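Local structure of alpha-1,2-mannosidase (Bacteroides thetaiotaomicron, 2WW2) at residues P586-I591 with G641-C646; L341-Y346 with P650-G655; A633-S638 with S656-K661; T334-H339 with S525-P530. The protein hydrolyses alpha-mannosides with inversion at the anomeric carbon, as a calcium-dependent member of glycoside hydrolase family 92. All blocks are in the same frame, centred on the assembly; numbering follows the deposited sequence.

Contact 1. Residues P586-I591 with G641-C646; sequences PVQHAI and GFYPVC
Tyr643 sets its CG anti to the backbone N (chi1 -174°), which carries the phenol from strand 642-643 toward the turn at Gln588 and His589; Gln588 places its own CG opposite the carbonyl carbon (chi1 -76°) and extends from there. The two polar ends stop short of each other, since Gln588 OE1 and Tyr643 OH are 4.0 Å apart. A water fills the interval, donating to Gln588 OE1 at 2.6 Å and hydrogen-bonding to Tyr643 OH at 3.0 Å. Amide and phenol planes stand 83° apart, so the groups do not stack. A bond from Gln588 NE2 to Gly583 O fixes the flip of the amide and keeps OE1 on the water.

Nearer the root of the ring than its hydroxyl, Tyr643 CE2 lies 4.2 Å from His589 CA. The inverse gamma turn at Pro644 then brings the chain back, and Val645 CG1 reaches His589 CD2 at 4.1 Å, the two side chains crossing at about a right angle. Pro644 CD sits 3.4 Å above one face of the Tyr643 ring, displaced toward its rim, and Tyr592 lies nearly parallel to that ring.

All four touching residues are buried. The type I turn Val587-Ala590 thus packs against the end of strand 642-643 and the gamma turn that follows it, within the (alpha/alpha)6-barrel catalytic domain of family 92.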
# COMPACT_ATOMS: atom_id res chain seq x y z
N PRO A 586 8.78 -15.99 -12.26
CA PRO A 586 7.80 -17.07 -12.19
C PRO A 586 6.39 -16.71 -12.67
O PRO A 586 5.57 -17.61 -12.79
CB PRO A 586 7.79 -17.44 -10.70
CG PRO A 586 8.28 -16.20 -10.00
CD PRO A 586 9.33 -15.67 -10.93
N VAL A 587 6.09 -15.43 -12.89
CA VAL A 587 4.79 -15.09 -13.47
C VAL A 587 4.87 -14.49 -14.89
O VAL A 587 3.86 -14.04 -15.40
CB VAL A 587 3.92 -14.17 -12.56
CG1 VAL A 587 3.52 -14.92 -11.30
CG2 VAL A 587 4.65 -12.88 -12.24
N GLN A 588 6.04 -14.51 -15.52
CA GLN A 588 6.15 -14.00 -16.91
C GLN A 588 5.16 -14.68 -17.88
O GLN A 588 4.66 -14.06 -18.80
CB GLN A 588 7.58 -14.17 -17.45
CG GLN A 588 8.56 -13.15 -16.88
CD GLN A 588 10.00 -13.40 -17.33
OE1 GLN A 588 10.27 -14.27 -18.17
NE2 GLN A 588 10.93 -12.63 -16.77
N HIS A 589 4.90 -15.96 -17.65
CA HIS A 589 3.99 -16.74 -18.51
C HIS A 589 2.52 -16.63 -18.10
O HIS A 589 1.64 -17.09 -18.82
CB HIS A 589 4.37 -18.21 -18.44
CG HIS A 589 4.01 -18.85 -17.13
ND1 HIS A 589 4.66 -18.56 -15.95
CD2 HIS A 589 3.02 -19.72 -16.81
CE1 HIS A 589 4.11 -19.24 -14.96
NE2 HIS A 589 3.11 -19.94 -15.46
N ALA A 590 2.25 -16.01 -16.95
CA ALA A 590 0.94 -16.21 -16.32
C ALA A 590 -0.25 -15.66 -17.11
O ALA A 590 -1.33 -16.24 -17.10
CB ALA A 590 0.93 -15.67 -14.88
N ILE A 591 -0.06 -14.54 -17.81
CA ILE A 591 -1.15 -14.01 -18.62
C ILE A 591 -1.66 -15.01 -19.65
O ILE A 591 -2.83 -14.99 -20.03
CB ILE A 591 -0.78 -12.70 -19.33
CG1 ILE A 591 -0.77 -11.57 -18.32
CG2 ILE A 591 -1.82 -12.37 -20.39
CD1 ILE A 591 -0.48 -10.18 -18.94
N GLY A 641 2.27 -12.44 -31.33
CA GLY A 641 0.99 -13.10 -31.11
C GLY A 641 1.01 -14.42 -30.36
O GLY A 641 -0.06 -15.04 -30.19
N PHE A 642 2.19 -14.86 -29.93
CA PHE A 642 2.32 -16.20 -29.32
C PHE A 642 3.56 -16.28 -28.44
O PHE A 642 4.47 -15.48 -28.59
CB PHE A 642 2.34 -17.32 -30.39
CG PHE A 642 3.34 -17.10 -31.49
CD1 PHE A 642 4.66 -17.52 -31.35
CD2 PHE A 642 2.95 -16.47 -32.67
CE1 PHE A 642 5.58 -17.29 -32.36
CE2 PHE A 642 3.88 -16.24 -33.69
CZ PHE A 642 5.19 -16.65 -33.54
N TYR A 643 3.57 -17.23 -27.49
CA TYR A 643 4.61 -17.25 -26.47
C TYR A 643 4.90 -18.67 -26.01
O TYR A 643 3.98 -19.47 -25.86
CB TYR A 643 4.13 -16.43 -25.26
CG TYR A 643 5.16 -16.25 -24.17
CD1 TYR A 643 6.10 -15.22 -24.24
CD2 TYR A 643 5.19 -17.10 -23.07
CE1 TYR A 643 7.05 -15.04 -23.23
CE2 TYR A 643 6.15 -16.93 -22.06
CZ TYR A 643 7.07 -15.90 -22.15
OH TYR A 643 8.02 -15.73 -21.15
N PRO A 644 6.19 -18.99 -25.79
CA PRO A 644 6.63 -20.33 -25.36
C PRO A 644 6.43 -20.49 -23.86
O PRO A 644 7.38 -20.37 -23.09
CB PRO A 644 8.13 -20.33 -25.70
CG PRO A 644 8.54 -18.89 -25.51
CD PRO A 644 7.33 -18.11 -26.08
N VAL A 645 5.20 -20.77 -23.44
CA VAL A 645 4.92 -20.97 -22.02
C VAL A 645 5.80 -22.05 -21.37
O VAL A 645 6.30 -21.88 -20.26
CB VAL A 645 3.43 -21.31 -21.83
CG1 VAL A 645 3.13 -21.76 -20.38
CG2 VAL A 645 2.57 -20.08 -22.21
N CYS A 646 6.02 -23.16 -22.08
CA CYS A 646 6.78 -24.26 -21.51
C CYS A 646 7.89 -24.72 -22.45
O CYS A 646 7.68 -25.66 -23.26
CB CYS A 646 5.84 -25.44 -21.20
SG CYS A 646 6.62 -26.79 -20.32
O HOH W 1 10.46 -14.12 -20.75

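Contact 2. Residues L341-Y346 with P650-G655; sequences LFTLLY and PEYAIG
Tyr652 projects from the central strand of a small three-stranded antiparallel sheet toward helix 338-345, in the catalytic domain of family 92, and touches Leu344 and Thr343 there. Its CG is anti to the carbonyl carbon (chi1 -54°), which points the ring at the helix. Starting at the root, Tyr652 CB packs on Phe642 CD1 of the adjoining strand. Along one side of the ring, Tyr652 CE1 meets Phe637 CE1 of helix 632-640. At the far end of the ring, Tyr652 CZ has Leu344 CD2 4.4 Å away, approaching obliquely. The hydroxyl comes closest to the helix, with Tyr652 OH 3.9 Å from Leu344 CB.

That buried oxygen does not depend on the helix for its polar partner. Lys394 NZ is hydrogen-bonded both to it and to Thr343 OG1, so one ammonium group joins the strand and helix side chains. Thr343 OG1 is bonded to Pro340 O as well, in the preceding turn, which would fix the threonine rotation. Leu706 of helix 703-707 touches both Leu344 and Tyr652. Between the two oxygens that share the lysine, Thr343 OG1 and Tyr652 OH, the separation is 4.1 Å.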
# COMPACT_ATOMS: atom_id res chain seq x y z
N LEU A 341 13.22 -17.88 -28.56
CA LEU A 341 13.21 -17.04 -29.75
C LEU A 341 14.33 -17.48 -30.71
O LEU A 341 14.13 -17.54 -31.93
CB LEU A 341 13.34 -15.54 -29.40
CG LEU A 341 13.12 -14.59 -30.59
CD1 LEU A 341 11.66 -14.61 -31.05
CD2 LEU A 341 13.55 -13.11 -30.30
N PHE A 342 15.53 -17.76 -30.18
CA PHE A 342 16.61 -18.24 -31.04
C PHE A 342 16.21 -19.54 -31.75
O PHE A 342 16.43 -19.69 -32.95
CB PHE A 342 17.95 -18.45 -30.27
CG PHE A 342 18.48 -17.22 -29.57
CD1 PHE A 342 18.18 -15.93 -30.05
CD2 PHE A 342 19.30 -17.34 -28.45
CE1 PHE A 342 18.69 -14.79 -29.39
CE2 PHE A 342 19.79 -16.21 -27.79
CZ PHE A 342 19.48 -14.93 -28.26
N THR A 343 15.63 -20.49 -31.03
CA THR A 343 15.31 -21.77 -31.67
C THR A 343 14.38 -21.58 -32.85
O THR A 343 14.36 -22.40 -33.76
CB THR A 343 14.64 -22.80 -30.70
OG1 THR A 343 13.37 -22.29 -30.26
CG2 THR A 343 15.53 -23.08 -29.48
N LEU A 344 13.60 -20.49 -32.84
CA LEU A 344 12.61 -20.26 -33.89
C LEU A 344 13.20 -19.45 -35.04
O LEU A 344 13.19 -19.87 -36.20
CB LEU A 344 11.39 -19.52 -33.32
CG LEU A 344 10.25 -19.17 -34.30
CD1 LEU A 344 9.76 -20.43 -35.02
CD2 LEU A 344 9.09 -18.46 -33.56
N LEU A 345 13.72 -18.27 -34.70
CA LEU A 345 14.16 -17.31 -35.72
C LEU A 345 15.67 -17.31 -36.00
O LEU A 345 16.09 -16.86 -37.07
CB LEU A 345 13.72 -15.91 -35.31
CG LEU A 345 12.24 -15.57 -35.50
CD1 LEU A 345 11.97 -14.24 -34.85
CD2 LEU A 345 11.88 -15.49 -36.98
N TYR A 346 16.46 -17.81 -35.05
CA TYR A 346 17.92 -17.82 -35.16
C TYR A 346 18.50 -19.18 -34.76
O TYR A 346 19.39 -19.26 -33.91
CB TYR A 346 18.52 -16.69 -34.31
CG TYR A 346 17.82 -15.35 -34.54
CD1 TYR A 346 18.20 -14.52 -35.60
CD2 TYR A 346 16.77 -14.94 -33.72
CE1 TYR A 346 17.54 -13.31 -35.83
CE2 TYR A 346 16.11 -13.73 -33.95
CZ TYR A 346 16.52 -12.91 -35.01
OH TYR A 346 15.89 -11.71 -35.25
N PRO A 650 7.35 -28.21 -27.70
CA PRO A 650 7.45 -27.35 -28.88
C PRO A 650 6.09 -26.75 -29.30
O PRO A 650 5.55 -27.09 -30.36
CB PRO A 650 8.05 -28.29 -29.96
CG PRO A 650 7.62 -29.69 -29.53
CD PRO A 650 7.64 -29.63 -28.00
N GLU A 651 5.57 -25.87 -28.45
CA GLU A 651 4.23 -25.26 -28.60
C GLU A 651 4.36 -23.81 -28.20
O GLU A 651 5.11 -23.51 -27.26
CB GLU A 651 3.24 -25.83 -27.56
CG GLU A 651 2.47 -27.02 -27.97
CD GLU A 651 1.61 -27.56 -26.86
OE1 GLU A 651 1.49 -26.96 -25.75
OE2 GLU A 651 1.06 -28.63 -27.10
N TYR A 652 3.58 -22.94 -28.82
CA TYR A 652 3.52 -21.55 -28.40
C TYR A 652 2.06 -21.17 -28.16
O TYR A 652 1.24 -21.30 -29.08
CB TYR A 652 4.12 -20.64 -29.49
CG TYR A 652 5.53 -21.02 -29.92
CD1 TYR A 652 6.64 -20.37 -29.38
CD2 TYR A 652 5.75 -22.03 -30.85
CE1 TYR A 652 7.91 -20.70 -29.76
CE2 TYR A 652 7.02 -22.38 -31.23
CZ TYR A 652 8.10 -21.70 -30.68
OH TYR A 652 9.37 -22.05 -31.06
N ALA A 653 1.73 -20.73 -26.94
CA ALA A 653 0.37 -20.32 -26.63
C ALA A 653 0.05 -19.01 -27.35
O ALA A 653 0.88 -18.10 -27.40
CB ALA A 653 0.16 -20.18 -25.11
N ILE A 654 -1.15 -18.93 -27.90
CA ILE A 654 -1.58 -17.76 -28.65
C ILE A 654 -2.09 -16.64 -27.72
O ILE A 654 -2.86 -16.88 -26.78
CB ILE A 654 -2.59 -18.15 -29.75
CG1 ILE A 654 -1.84 -18.96 -30.82
CG2 ILE A 654 -3.23 -16.89 -30.41
CD1 ILE A 654 -2.73 -19.70 -31.80
N GLY A 655 -1.60 -15.43 -27.96
CA GLY A 655 -2.06 -14.27 -27.21
C GLY A 655 -2.90 -13.43 -28.14
O GLY A 655 -3.99 -13.83 -28.55

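Contact 3. Residues A633-S638 with S656-K661; sequences AWYVFS and SPLFKK
This is a buried helix-to-loop contact, part apolar and part water-bridged, in which Tyr635 and Ser638 of helix 632-640 meet Leu658 and Ser656 of the loop entering strand 661-665. From its contact with the helix the loop runs on to a classic beta bulge, where Lys660 and Lys661 both face Glu277 and the chain enters the mixed sheet of the catalytic domain.

The apolar half is small and snug. With chi1 at -176° the Tyr635 CG lies opposite the main-chain nitrogen, and the ring end reaches the loop, Tyr635 OH coming within 3.3 Å of Leu658 CD2. The same methyl is 4.1 Å from Tyr635 CZ, and it approaches the ring obliquely. Helix 281-294 closes in on both residues, through Thr286 and Cys290 at the tyrosine and Gln283 at the leucine.

In the polar half, Ser638 O and Ser656 O, 3.4 Å apart, are both acceptors and so do not bond. A water links the two backbones instead, donating to Ser638 O at 2.8 Å and accepting from Ser656 N at 3.0 Å. Farther along, a backbone bond between Leu658 and Ala639 ties loop and helix directly.

The Ser638 side chain turns back into its own helix, and its OG also hydrogen-bonds Tyr592 OH. Trp634 O receives Ser638 N and Ser638 OG from opposite faces of its carbonyl plane. The hydroxyl bond, Ser638 OG to Trp634 O, measures 2.9 Å, and the same OG lies 3.5 Å above the centre of the Trp634 ring.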
# COMPACT_ATOMS: atom_id res chain seq x y z
N ALA A 633 12.46 -10.34 -24.78
CA ALA A 633 11.97 -11.43 -25.63
C ALA A 633 10.48 -11.68 -25.41
O ALA A 633 9.74 -12.07 -26.34
CB ALA A 633 12.77 -12.71 -25.35
N TRP A 634 10.03 -11.46 -24.18
CA TRP A 634 8.62 -11.56 -23.84
C TRP A 634 7.83 -10.58 -24.73
O TRP A 634 6.78 -10.92 -25.29
CB TRP A 634 8.40 -11.23 -22.36
CG TRP A 634 6.99 -11.41 -21.88
CD1 TRP A 634 6.48 -12.50 -21.22
CD2 TRP A 634 5.90 -10.49 -22.03
NE1 TRP A 634 5.15 -12.30 -20.95
CE2 TRP A 634 4.77 -11.07 -21.43
CE3 TRP A 634 5.78 -9.21 -22.59
CZ2 TRP A 634 3.53 -10.43 -21.38
CZ3 TRP A 634 4.55 -8.58 -22.56
CH2 TRP A 634 3.44 -9.19 -21.95
N TYR A 635 8.36 -9.39 -24.89
CA TYR A 635 7.66 -8.39 -25.71
C TYR A 635 7.67 -8.79 -27.19
O TYR A 635 6.66 -8.67 -27.88
CB TYR A 635 8.28 -7.01 -25.51
CG TYR A 635 7.53 -5.89 -26.25
CD1 TYR A 635 6.58 -5.11 -25.59
CD2 TYR A 635 7.78 -5.64 -27.58
CE1 TYR A 635 5.89 -4.09 -26.26
CE2 TYR A 635 7.08 -4.61 -28.26
CZ TYR A 635 6.15 -3.86 -27.59
OH TYR A 635 5.50 -2.85 -28.24
N VAL A 636 8.81 -9.29 -27.67
CA VAL A 636 8.90 -9.70 -29.08
C VAL A 636 7.89 -10.80 -29.40
O VAL A 636 7.09 -10.69 -30.32
CB VAL A 636 10.34 -10.11 -29.47
CG1 VAL A 636 10.36 -10.72 -30.87
CG2 VAL A 636 11.25 -8.89 -29.42
N PHE A 637 7.95 -11.88 -28.64
CA PHE A 637 6.96 -12.94 -28.80
C PHE A 637 5.53 -12.40 -28.70
O PHE A 637 4.72 -12.62 -29.59
CB PHE A 637 7.17 -14.02 -27.74
CG PHE A 637 8.07 -15.14 -28.18
CD1 PHE A 637 7.69 -15.98 -29.23
CD2 PHE A 637 9.28 -15.37 -27.54
CE1 PHE A 637 8.52 -17.02 -29.64
CE2 PHE A 637 10.12 -16.40 -27.95
CZ PHE A 637 9.73 -17.24 -28.98
N SER A 638 5.23 -11.69 -27.62
CA SER A 638 3.85 -11.24 -27.39
C SER A 638 3.33 -10.34 -28.51
O SER A 638 2.17 -10.46 -28.91
CB SER A 638 3.70 -10.56 -26.02
OG SER A 638 3.93 -11.51 -24.99
N SER A 656 -2.36 -12.28 -28.51
CA SER A 656 -3.01 -11.37 -29.44
C SER A 656 -1.90 -10.49 -29.99
O SER A 656 -1.14 -9.91 -29.20
CB SER A 656 -4.06 -10.52 -28.69
OG SER A 656 -4.56 -9.50 -29.51
N PRO A 657 -1.77 -10.42 -31.33
CA PRO A 657 -0.66 -9.73 -31.98
C PRO A 657 -0.82 -8.22 -31.82
O PRO A 657 -1.96 -7.72 -31.71
CB PRO A 657 -0.81 -10.10 -33.45
CG PRO A 657 -2.31 -10.31 -33.62
CD PRO A 657 -2.75 -10.94 -32.31
N LEU A 658 0.30 -7.51 -31.87
CA LEU A 658 0.29 -6.06 -31.74
C LEU A 658 0.12 -5.34 -33.08
O LEU A 658 -0.44 -4.24 -33.15
CB LEU A 658 1.60 -5.59 -31.07
CG LEU A 658 1.65 -4.11 -30.70
CD1 LEU A 658 0.65 -3.81 -29.56
CD2 LEU A 658 3.10 -3.73 -30.32
N PHE A 659 0.61 -5.95 -34.16
CA PHE A 659 0.64 -5.26 -35.47
C PHE A 659 -0.45 -5.78 -36.41
O PHE A 659 -1.05 -6.82 -36.15
CB PHE A 659 2.02 -5.44 -36.12
CG PHE A 659 3.16 -4.83 -35.32
CD1 PHE A 659 3.44 -3.47 -35.41
CD2 PHE A 659 3.92 -5.61 -34.45
CE1 PHE A 659 4.49 -2.89 -34.66
CE2 PHE A 659 4.98 -5.06 -33.70
CZ PHE A 659 5.26 -3.69 -33.81
N LYS A 660 -0.68 -5.07 -37.52
CA LYS A 660 -1.61 -5.59 -38.53
C LYS A 660 -1.00 -6.81 -39.23
O LYS A 660 -1.72 -7.65 -39.78
CB LYS A 660 -1.99 -4.50 -39.55
CG LYS A 660 -2.95 -3.48 -38.94
CD LYS A 660 -3.24 -2.34 -39.88
CE LYS A 660 -4.11 -1.28 -39.18
NZ LYS A 660 -5.42 -1.86 -38.75
N LYS A 661 0.32 -6.93 -39.16
CA LYS A 661 1.01 -8.04 -39.82
C LYS A 661 2.43 -8.24 -39.31
O LYS A 661 3.19 -7.27 -39.14
CB LYS A 661 1.04 -7.79 -41.34
CG LYS A 661 1.44 -9.00 -42.16
CD LYS A 661 1.62 -8.63 -43.63
CE LYS A 661 1.63 -9.85 -44.48
NZ LYS A 661 1.65 -9.48 -45.94
O HOH W 2 0.55 -12.43 -27.79

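Contact 4. Residues T334-H339 with S525-P530; sequences TFRAVH and SVFHDP
Phe335 and Phe527 approach from opposite directions and meet through their outer carbons, with Phe335 CZ and Phe527 CZ 3.8 Å apart. Phe527 CZ lies in the plane of the Phe335 ring, at its edge, while Phe335 arrives obliquely at the Phe527 ring. Arg336 comes from across: its NH1 is 4.0 Å from Phe527 CZ, and the guanidinium and ring planes are 84° apart.

A water completes this first shell. It accepts from Arg336 NH1 at 2.9 Å, in the guanidinium plane, and donates to Ser525 OG at 2.7 Å; it also lies at the edge of the Phe527 ring, in plane.

What positions the groups lies one layer out. Phe335 CE2 sits 3.4 Å above the centre of the Arg336 guanidinium, and Trp332 makes a cation-pi contact with the arginine. Arg336 NE is bonded to Trp332 O and NH2 forms a salt bridge with Glu450, so the guanidinium is fixed in rotation. Helix 383-393 supports Phe335 as well, and Tyr453 meets Phe527 edge-to-face. Replacing Phe527 with an alanine would probably open a gap beside the outer edge of Phe335 and Arg336 NH1 and leave Tyr453 without its edge-to-face partner.

Phe527 belongs to the type I turn Val526-Asp529, whose Asp529 OD1 takes Gly532 N as the N-cap of helix 530-537. Across from it, Ala337 is the N-cap residue of helix 338-345. The contact therefore packs together two chain segments that lead into helices, a loop-to-loop junction buried within the (alpha/alpha)6-barrel domain of family 92.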
# COMPACT_ATOMS: atom_id res chain seq x y z
N THR A 334 17.13 -16.51 -19.12
CA THR A 334 17.04 -16.57 -20.59
C THR A 334 16.39 -17.85 -21.17
O THR A 334 16.09 -17.89 -22.34
CB THR A 334 18.42 -16.33 -21.25
OG1 THR A 334 19.33 -17.36 -20.84
CG2 THR A 334 18.97 -14.94 -20.84
N PHE A 335 16.17 -18.89 -20.35
CA PHE A 335 15.51 -20.09 -20.89
C PHE A 335 14.05 -19.82 -21.25
O PHE A 335 13.47 -20.51 -22.08
CB PHE A 335 15.57 -21.27 -19.90
CG PHE A 335 14.42 -21.31 -18.90
CD1 PHE A 335 13.19 -21.84 -19.26
CD2 PHE A 335 14.59 -20.86 -17.59
CE1 PHE A 335 12.13 -21.89 -18.33
CE2 PHE A 335 13.54 -20.92 -16.66
CZ PHE A 335 12.31 -21.43 -17.04
N ARG A 336 13.46 -18.82 -20.61
CA ARG A 336 12.01 -18.60 -20.67
C ARG A 336 11.54 -18.13 -22.05
O ARG A 336 10.51 -18.60 -22.56
CB ARG A 336 11.54 -17.61 -19.57
CG ARG A 336 11.84 -18.13 -18.13
CD ARG A 336 11.77 -17.09 -17.01
NE ARG A 336 12.54 -17.55 -15.84
CZ ARG A 336 12.06 -18.33 -14.87
NH1 ARG A 336 10.80 -18.73 -14.90
NH2 ARG A 336 12.85 -18.71 -13.86
N ALA A 337 12.27 -17.21 -22.67
CA ALA A 337 11.83 -16.68 -23.96
C ALA A 337 12.97 -16.34 -24.92
O ALA A 337 12.80 -16.40 -26.13
CB ALA A 337 10.94 -15.43 -23.73
N VAL A 338 14.11 -15.93 -24.38
CA VAL A 338 15.24 -15.52 -25.22
C VAL A 338 15.75 -16.71 -26.07
O VAL A 338 15.84 -16.64 -27.30
CB VAL A 338 16.41 -14.90 -24.37
CG1 VAL A 338 17.68 -14.78 -25.20
CG2 VAL A 338 16.00 -13.50 -23.81
N HIS A 339 16.11 -17.81 -25.42
CA HIS A 339 16.57 -18.95 -26.20
C HIS A 339 15.48 -19.57 -27.06
O HIS A 339 15.76 -19.96 -28.19
CB HIS A 339 17.30 -19.97 -25.31
CG HIS A 339 18.65 -19.48 -24.90
ND1 HIS A 339 19.74 -19.55 -25.74
CD2 HIS A 339 19.06 -18.80 -23.80
CE1 HIS A 339 20.79 -19.00 -25.14
NE2 HIS A 339 20.40 -18.54 -23.96
N SER A 525 4.55 -20.98 -10.76
CA SER A 525 5.72 -21.54 -11.44
C SER A 525 5.54 -23.04 -11.73
O SER A 525 6.30 -23.88 -11.22
CB SER A 525 7.00 -21.29 -10.63
OG SER A 525 8.15 -21.60 -11.39
N VAL A 526 4.53 -23.35 -12.54
CA VAL A 526 4.26 -24.73 -12.93
C VAL A 526 3.89 -24.73 -14.41
O VAL A 526 2.78 -25.07 -14.79
CB VAL A 526 3.11 -25.35 -12.09
CG1 VAL A 526 3.02 -26.88 -12.29
CG2 VAL A 526 3.31 -25.03 -10.60
N PHE A 527 4.82 -24.33 -15.26
CA PHE A 527 4.46 -24.18 -16.66
C PHE A 527 4.45 -25.49 -17.45
O PHE A 527 3.93 -25.52 -18.55
CB PHE A 527 5.32 -23.11 -17.36
CG PHE A 527 6.59 -22.81 -16.65
CD1 PHE A 527 7.74 -23.54 -16.95
CD2 PHE A 527 6.65 -21.82 -15.70
CE1 PHE A 527 8.92 -23.26 -16.30
CE2 PHE A 527 7.86 -21.53 -15.04
CZ PHE A 527 8.98 -22.26 -15.35
N HIS A 528 5.00 -26.56 -16.89
CA HIS A 528 4.87 -27.88 -17.50
C HIS A 528 3.55 -28.56 -17.12
O HIS A 528 3.22 -29.64 -17.66
CB HIS A 528 6.07 -28.77 -17.14
CG HIS A 528 6.21 -29.04 -15.67
ND1 HIS A 528 6.51 -28.06 -14.75
CD2 HIS A 528 6.12 -30.20 -14.97
CE1 HIS A 528 6.59 -28.60 -13.54
NE2 HIS A 528 6.34 -29.90 -13.64
N ASP A 529 2.77 -27.94 -16.23
CA ASP A 529 1.53 -28.58 -15.79
C ASP A 529 0.44 -27.59 -15.31
O ASP A 529 -0.01 -27.67 -14.18
CB ASP A 529 1.83 -29.60 -14.68
CG ASP A 529 0.76 -30.67 -14.55
OD1 ASP A 529 -0.21 -30.66 -15.34
OD2 ASP A 529 0.90 -31.53 -13.65
N PRO A 530 0.03 -26.65 -16.17
CA PRO A 530 -1.04 -25.75 -15.74
C PRO A 530 -2.30 -26.50 -15.28
O PRO A 530 -2.96 -26.07 -14.34
CB PRO A 530 -1.33 -24.93 -17.01
CG PRO A 530 -0.01 -24.92 -17.75
CD PRO A 530 0.54 -26.32 -17.51
O HOH W 3 10.19 -20.05 -12.36

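In the fold
All four contacts are buried in the catalytic domain, and none is a surface contact. Contacts 1 and 2 share one small sheet: strand 642-643 pairs with strand 651-654 through Gly641 O to Gly655 N and Tyr643 O to Ala653 N. Contacts 2 and 4 both use helix 338-345, at its body and its start. Phe637 of contact 3 packs against Pro644, Tyr652 and Ala337 O, and so reaches the other three. Their chemistry differs: waters bridge contacts 1, 3 and 4, whereas a lysine from elsewhere joins the polar groups of contact 2. Contact 4 alone brings in an arginine, whose CD lies against Gln588 OE1 of contact 1.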